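Putative antidote protein of plasmid maintenance system (Nostoc punctiforme, PDB 3CEC) probably acts as the antitoxin of a plasmid-maintenance toxin–antitoxin system, with a helix-turn-helix fold suited to binding DNA. Local coordinates at residues Ile32-Phe37 with Val43-Ile48. Sequence-based numbering, arbitrary orientation. Where two conformers were deposited one is given.
Sequences INTANF and VSNQTI
Thr34 and Asn45 are joined by a short hydrogen bond, OG1 of Thr34 donating to OD1 of Asn45 at 2.6 Å. The hydroxyl lies in the carbonyl plane of the amide, on a lone pair, with a C=O...donor angle of 139°. The same hydroxyl is also hydrogen-bonded to OE1 of Gln49, further along helix 45-52. Asn45 reaches across because its CG stands anti to the backbone N (chi1 -175°), and the two side chains meet at about a right angle. Beside this bond the amide carbon CG of Asn45 rests against CB of Ala35 at 4.0 Å. Deeper in, CG2 of Ile48 packs on CB of Thr34 (4.1 Å) and meets the Phe37 ring at its edge, 4.3 Å from CD2. The pairing joins the starts of helices 34-41 and 45-52, the two consecutive helices of the helix-turn-helix unit; in this family the second probably serves as the DNA-recognition helix. With an alanine at Thr34, OD1 of Asn45 would probably lose this donor and the amide would be freer to turn, and OE1 of Gln49 would lose its hydroxyl partner. Phe37 also packs on Leu66 and Leu70 of helix 60-70 and on Ile23 and Leu27 of helix 19-30. Each helix start is capped: Asn33 and Asn36 form a capping box, while Ser44 OG, as N-cap, accepts from Thr47 N at 3.0 Å.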
# COMPACT_ATOMS: atom_id res chain seq x y z
N ILE A 32 4.29 -15.09 10.11
CA ILE A 32 3.65 -14.34 11.19
C ILE A 32 2.35 -13.73 10.66
O ILE A 32 2.09 -13.65 9.44
CB ILE A 32 4.53 -13.29 11.86
CG1 ILE A 32 4.86 -12.13 10.92
CG2 ILE A 32 5.88 -13.94 12.39
CD1 ILE A 32 5.51 -10.91 11.60
N ASN A 33 1.50 -13.34 11.59
CA ASN A 33 0.22 -12.82 11.19
C ASN A 33 0.17 -11.30 11.31
O ASN A 33 1.11 -10.67 11.78
CB ASN A 33 -0.96 -13.49 11.92
CG ASN A 33 -0.93 -13.27 13.43
OD1 ASN A 33 -0.51 -12.23 13.90
ND2 ASN A 33 -1.49 -14.21 14.19
N THR A 34 -0.99 -10.76 10.90
CA THR A 34 -1.13 -9.29 10.83
C THR A 34 -1.08 -8.72 12.23
O THR A 34 -0.50 -7.65 12.48
CB THR A 34 -2.39 -8.81 10.11
OG1 THR A 34 -3.55 -9.42 10.73
CG2 THR A 34 -2.41 -9.25 8.64
N ALA A 35 -1.66 -9.42 13.19
CA ALA A 35 -1.66 -8.92 14.60
C ALA A 35 -0.25 -8.85 15.20
O ALA A 35 0.10 -7.88 15.88
CB ALA A 35 -2.62 -9.80 15.46
N ASN A 36 0.56 -9.85 14.86
CA ASN A 36 1.95 -9.95 15.32
C ASN A 36 2.71 -8.77 14.72
O ASN A 36 3.49 -8.07 15.37
CB ASN A 36 2.67 -11.20 14.80
CG ASN A 36 2.04 -12.54 15.22
OD1 ASN A 36 2.14 -13.57 14.48
ND2 ASN A 36 1.47 -12.55 16.42
N PHE A 37 2.44 -8.50 13.45
CA PHE A 37 3.22 -7.47 12.76
C PHE A 37 2.77 -6.09 13.24
O PHE A 37 3.59 -5.18 13.44
CB PHE A 37 3.02 -7.57 11.26
CG PHE A 37 3.98 -6.73 10.46
CD1 PHE A 37 5.34 -6.85 10.65
CD2 PHE A 37 3.51 -5.96 9.40
CE1 PHE A 37 6.22 -6.08 9.89
CE2 PHE A 37 4.40 -5.24 8.63
CZ PHE A 37 5.70 -5.29 8.85
N VAL A 43 1.03 -0.20 15.60
CA VAL A 43 -0.27 0.25 15.06
C VAL A 43 -1.28 -0.88 15.28
O VAL A 43 -0.92 -1.95 15.71
CB VAL A 43 -0.23 0.60 13.57
CG1 VAL A 43 0.79 1.76 13.35
CG2 VAL A 43 0.05 -0.59 12.67
N SER A 44 -2.52 -0.63 14.99
CA SER A 44 -3.53 -1.65 15.23
C SER A 44 -3.49 -2.72 14.14
O SER A 44 -3.07 -2.48 12.99
CB SER A 44 -4.91 -1.03 15.25
OG SER A 44 -5.38 -0.61 13.98
N ASN A 45 -4.07 -3.87 14.47
CA ASN A 45 -4.20 -4.96 13.51
C ASN A 45 -5.05 -4.49 12.35
O ASN A 45 -4.73 -4.74 11.22
CB ASN A 45 -4.86 -6.15 14.21
CG ASN A 45 -4.94 -7.35 13.35
OD1 ASN A 45 -4.14 -7.55 12.47
ND2 ASN A 45 -5.97 -8.16 13.58
N GLN A 46 -6.13 -3.78 12.67
CA GLN A 46 -7.05 -3.26 11.68
C GLN A 46 -6.30 -2.43 10.65
O GLN A 46 -6.44 -2.61 9.45
CB GLN A 46 -8.14 -2.44 12.36
CG GLN A 46 -9.18 -1.94 11.41
CD GLN A 46 -10.07 -3.04 10.93
OE1 GLN A 46 -10.23 -4.07 11.61
NE2 GLN A 46 -10.67 -2.85 9.75
N THR A 47 -5.45 -1.54 11.15
CA THR A 47 -4.71 -0.60 10.29
C THR A 47 -3.85 -1.41 9.31
O THR A 47 -3.86 -1.17 8.10
CB THR A 47 -3.87 0.37 11.11
OG1 THR A 47 -4.73 1.29 11.77
CG2 THR A 47 -2.86 1.10 10.18
N ILE A 48 -3.18 -2.44 9.80
CA ILE A 48 -2.32 -3.27 8.94
C ILE A 48 -3.17 -4.03 7.95
O ILE A 48 -2.84 -4.16 6.78
CB ILE A 48 -1.40 -4.22 9.77
CG1 ILE A 48 -0.33 -3.37 10.42
CG2 ILE A 48 -0.71 -5.31 8.89
CD1 ILE A 48 0.49 -2.53 9.45